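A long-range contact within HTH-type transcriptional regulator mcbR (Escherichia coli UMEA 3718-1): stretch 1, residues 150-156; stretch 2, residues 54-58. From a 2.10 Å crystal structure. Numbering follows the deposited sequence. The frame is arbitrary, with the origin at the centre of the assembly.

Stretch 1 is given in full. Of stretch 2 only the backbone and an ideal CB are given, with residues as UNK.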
ATOM      1  N   GLU A 150      -0.062   2.269  -7.230  1.00 22.55           N
ATOM      2  CA  GLU A 150       0.291   1.271  -8.250  1.00 23.49           C
ATOM      3  C   GLU A 150       0.086  -0.147  -7.738  1.00 23.96           C
ATOM      4  O   GLU A 150      -0.381  -1.035  -8.467  1.00 23.53           O
ATOM      5  CB  GLU A 150       1.746   1.449  -8.672  1.00 29.86           C
ATOM      6  CG  GLU A 150       1.996   2.699  -9.469  1.00 29.88           C
ATOM      7  CD  GLU A 150       3.347   2.676 -10.137  1.00 35.83           C
ATOM      8  OE1 GLU A 150       4.300   3.139  -9.492  1.00 45.05           O
ATOM      9  OE2 GLU A 150       3.468   2.171 -11.275  1.00 42.49           O
ATOM     10  N   GLN A 151       0.420  -0.358  -6.468  1.00 22.70           N
ATOM     11  CA  GLN A 151       0.248  -1.667  -5.837  1.00 25.69           C
ATOM     12  C   GLN A 151      -1.236  -2.090  -5.865  1.00 30.84           C
ATOM     13  O   GLN A 151      -1.580  -3.229  -6.187  1.00 24.55           O
ATOM     14  CB  GLN A 151       0.766  -1.597  -4.408  1.00 27.53           C
ATOM     15  CG  GLN A 151       1.356  -2.854  -3.867  1.00 41.49           C
ATOM     16  CD  GLN A 151       1.715  -2.724  -2.397  1.00 34.14           C
ATOM     17  OE1 GLN A 151       1.328  -3.550  -1.587  1.00 35.51           O
ATOM     18  NE2 GLN A 151       2.449  -1.675  -2.055  1.00 33.71           N
ATOM     19  N   LEU A 152      -2.118  -1.150  -5.551  1.00 20.88           N
ATOM     20  CA  LEU A 152      -3.551  -1.449  -5.524  1.00 21.54           C
ATOM     21  C   LEU A 152      -4.098  -1.701  -6.938  1.00 22.56           C
ATOM     22  O   LEU A 152      -4.983  -2.529  -7.127  1.00 23.11           O
ATOM     23  CB  LEU A 152      -4.296  -0.319  -4.820  1.00 20.43           C
ATOM     24  CG  LEU A 152      -4.005  -0.261  -3.306  1.00 26.46           C
ATOM     25  CD1 LEU A 152      -4.466   1.071  -2.680  1.00 21.90           C
ATOM     26  CD2 LEU A 152      -4.686  -1.443  -2.581  1.00 21.53           C
ATOM     27  N   TRP A 153      -3.543  -1.018  -7.936  1.00 20.75           N
ATOM     28  CA  TRP A 153      -3.915  -1.281  -9.325  1.00 23.95           C
ATOM     29  C   TRP A 153      -3.530  -2.695  -9.752  1.00 23.49           C
ATOM     30  O   TRP A 153      -4.227  -3.331 -10.548  1.00 26.02           O
ATOM     31  CB  TRP A 153      -3.234  -0.276 -10.247  1.00 24.91           C
ATOM     32  CG  TRP A 153      -3.824   1.108 -10.198  1.00 30.40           C
ATOM     33  CD1 TRP A 153      -4.983   1.497  -9.581  1.00 30.66           C
ATOM     34  CD2 TRP A 153      -3.233   2.301 -10.738  1.00 38.81           C
ATOM     35  NE1 TRP A 153      -5.168   2.858  -9.741  1.00 29.29           N
ATOM     36  CE2 TRP A 153      -4.105   3.374 -10.445  1.00 36.13           C
ATOM     37  CE3 TRP A 153      -2.044   2.566 -11.453  1.00 36.75           C
ATOM     38  CZ2 TRP A 153      -3.836   4.689 -10.842  1.00 34.74           C
ATOM     39  CZ3 TRP A 153      -1.777   3.876 -11.848  1.00 39.07           C
ATOM     40  CH2 TRP A 153      -2.673   4.918 -11.547  1.00 37.39           C
ATOM     41  N   VAL A 154      -2.380  -3.156  -9.264  1.00 23.33           N
ATOM     42  CA  VAL A 154      -1.931  -4.525  -9.513  1.00 23.56           C
ATOM     43  C   VAL A 154      -2.907  -5.521  -8.886  1.00 21.56           C
ATOM     44  O   VAL A 154      -3.250  -6.515  -9.503  1.00 25.88           O
ATOM     45  CB  VAL A 154      -0.512  -4.780  -8.958  1.00 25.92           C
ATOM     46  CG1 VAL A 154      -0.160  -6.275  -9.039  1.00 22.48           C
ATOM     47  CG2 VAL A 154       0.543  -3.948  -9.732  1.00 24.16           C
ATOM     48  N   ARG A 155      -3.354  -5.240  -7.664  1.00 21.26           N
ATOM     49  CA  ARG A 155      -4.284  -6.119  -6.942  1.00 25.83           C
ATOM     50  C   ARG A 155      -5.655  -6.186  -7.649  1.00 26.03           C
ATOM     51  O   ARG A 155      -6.240  -7.246  -7.775  1.00 28.36           O
ATOM     52  CB  ARG A 155      -4.461  -5.621  -5.492  1.00 27.64           C
ATOM     53  CG  ARG A 155      -3.216  -5.754  -4.629  1.00 29.07           C
ATOM     54  CD  ARG A 155      -2.829  -7.194  -4.379  1.00 26.36           C
ATOM     55  NE  ARG A 155      -3.664  -7.901  -3.397  1.00 27.70           N
ATOM     56  CZ  ARG A 155      -3.478  -7.794  -2.076  1.00 25.93           C
ATOM     57  NH1 ARG A 155      -2.546  -6.974  -1.607  1.00 25.61           N
ATOM     58  NH2 ARG A 155      -4.216  -8.485  -1.228  1.00 31.19           N
HETATM   59  N   MSE A 156      -6.175  -5.048  -8.103  1.00 24.33           N
HETATM   60  CA  MSE A 156      -7.468  -5.086  -8.779  1.00 30.68           C
HETATM   61  C   MSE A 156      -7.346  -5.523 -10.232  1.00 28.07           C
HETATM   62  O   MSE A 156      -8.346  -5.914 -10.843  1.00 26.42           O
HETATM   63  CB  MSE A 156      -8.169  -3.736  -8.708  1.00 33.25           C
HETATM   64  CG  MSE A 156      -7.538  -2.641  -9.510  1.00 40.83           C
HETATM   65 SE   MSE A 156      -8.576  -0.980  -9.286  0.66 45.57          SE
HETATM   66  CE  MSE A 156     -10.110  -1.437 -10.227  1.00 21.25           C
ATOM     67  N   UNK A  54       5.004 -12.077  -2.349  1.00 23.20           N
ATOM     68  CA  UNK A  54       5.249 -11.456  -1.046  1.00 28.05           C
ATOM     69  C   UNK A  54       4.329 -10.253  -0.775  1.00 25.72           C
ATOM     70  O   UNK A  54       4.108  -9.897   0.384  1.00 31.86           O
ATOM     71  CB  UNK A  54       6.711 -11.013  -0.956  1.00 28.05           C
ATOM     72  N   UNK A  55       3.840  -9.590  -1.821  1.00 26.55           N
ATOM     73  CA  UNK A  55       2.856  -8.523  -1.616  1.00 23.25           C
ATOM     74  C   UNK A  55       1.431  -8.997  -1.952  1.00 28.97           C
ATOM     75  O   UNK A  55       0.516  -8.181  -2.099  1.00 29.21           O
ATOM     76  CB  UNK A  55       3.217  -7.306  -2.470  1.00 23.25           C
ATOM     77  N   UNK A  56       1.262 -10.313  -2.088  1.00 27.30           N
ATOM     78  CA  UNK A  56      -0.049 -10.930  -2.348  1.00 28.16           C
ATOM     79  C   UNK A  56      -0.679 -10.563  -3.690  1.00 29.01           C
ATOM     80  O   UNK A  56      -1.897 -10.612  -3.849  1.00 28.90           O
ATOM     81  CB  UNK A  56      -1.019 -10.538  -1.231  1.00 28.16           C
ATOM     82  N   UNK A  57       0.168 -10.195  -4.646  1.00 28.07           N
ATOM     83  CA  UNK A  57      -0.245  -9.908  -6.015  1.00 21.94           C
ATOM     84  C   UNK A  57      -0.365 -11.188  -6.834  1.00 29.25           C
ATOM     85  O   UNK A  57      -0.970 -11.200  -7.912  1.00 25.37           O
ATOM     86  CB  UNK A  57       0.745  -8.950  -6.679  1.00 21.94           C
ATOM     87  N   UNK A  58       0.302 -12.234  -6.360  1.00 24.32           N
ATOM     88  CA  UNK A  58       0.172 -13.573  -6.910  1.00 23.01           C
ATOM     89  C   UNK A  58       0.094 -14.567  -5.772  1.00 23.71           C
ATOM     90  O   UNK A  58       0.454 -14.239  -4.647  1.00 26.08           O
ATOM     91  CB  UNK A  58       1.337 -13.905  -7.844  1.00 23.01           C
TER

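Stretch 1 is a helical segment, with Val 154 N hydrogen-bonded to Glu 150 O and Arg 155 N to Gln 151 O, and it meets the irregular second stretch through Gln 151, Val 154 and Arg 155. The nearest CA atoms across the contact are those of Arg 155 and position 57, 5.6 Å apart.

Position 54 has nothing of the helix within 5.5 Å of its ideal CB, so this contact sets no preference there. The residue is Ser 54, which takes no part in it.

At position 55 the CA-to-CB bond points sideways, and the ideal CB lies 4.3 Å from Gln 151 OE1. A small or medium side chain, apolar or polar, could sit beside the amide. The residue is Val 55, whose CB packs 4.2 Å from Gln 151 OE1. Its backbone is tied to the helix through a water, which donates hydrogen bonds to Val 55 O (2.7 Å from the water O) and to Gln 151 OE1 (2.8 Å) and accepts one from Arg 155 NH1 (3.2 Å). This bridge uses the backbone and so demands no particular side chain.

Position 56 is the most restrictive in its backbone. Its phi/psi of 65/25 is left-handed, a conformation that favours glycine, with asparagine and aspartate the most tolerant of the other residues. The ideal CB points sideways, 3.8 Å from Arg 155 CZ, so a short side chain fits beside the guanidinium, and an acidic one might also be welcome near its charge. The residue is Asn 56, which suits the backbone and contacts Arg 155 through CB. Its carbonyl lies over one face of the guanidinium; Asn 56 O and Arg 155 NE are 3.3 Å apart, but the angle is too poor for a hydrogen bond.

At position 57 the ideal CB, again sideways, is 3.7 Å from Val 154 CG1 and 4.6 Å from Arg 155 CD. Two carbon surfaces this near favour a small apolar group; alanine is an obvious candidate, and serine is conceivable although no polar partner is evident at the CB. The residue is Ala 57, whose methyl packs against Val 154 CG1 while its CA lies 4.1 Å from Arg 155 CD. A second water links the backbones, donating to Ala 57 O (2.7 Å from the water O) and to Val 154 O (3.0 Å).

At position 58 CA-to-CB points away from the helix, which leaves the choice open as far as this contact goes. Leu 58 makes no contact with stretch 1.

Stretch 2, residues 54-58: SVNAL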
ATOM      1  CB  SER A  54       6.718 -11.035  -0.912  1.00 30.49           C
ATOM      2  OG  SER A  54       6.993  -9.914  -1.727  1.00 50.88           O
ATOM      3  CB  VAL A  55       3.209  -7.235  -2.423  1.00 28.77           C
ATOM      4  CG1 VAL A  55       4.545  -6.683  -1.952  1.00 27.75           C
ATOM      5  CG2 VAL A  55       3.193  -7.492  -3.937  1.00 25.70           C
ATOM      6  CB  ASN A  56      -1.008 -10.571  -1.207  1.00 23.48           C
ATOM      7  CG  ASN A  56      -0.523 -11.106   0.121  1.00 36.55           C
ATOM      8  OD1 ASN A  56      -0.131 -12.253   0.210  1.00 36.95           O
ATOM      9  ND2 ASN A  56      -0.479 -10.257   1.133  1.00 38.20           N
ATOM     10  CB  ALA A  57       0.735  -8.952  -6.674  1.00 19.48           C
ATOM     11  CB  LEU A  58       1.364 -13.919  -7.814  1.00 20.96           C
ATOM     12  CG  LEU A  58       1.459 -13.172  -9.145  1.00 20.17           C
ATOM     13  CD1 LEU A  58       2.783 -13.526  -9.801  1.00 22.22           C
ATOM     14  CD2 LEU A  58       0.290 -13.558 -10.043  1.00 21.32           C
TER
HETATM   15  O   HOH W   1      -0.014  -5.641  -2.978  1.00 27.54           O
HETATM   16  O   HOH W   2      -2.805  -9.307  -8.577  1.00 26.38           O
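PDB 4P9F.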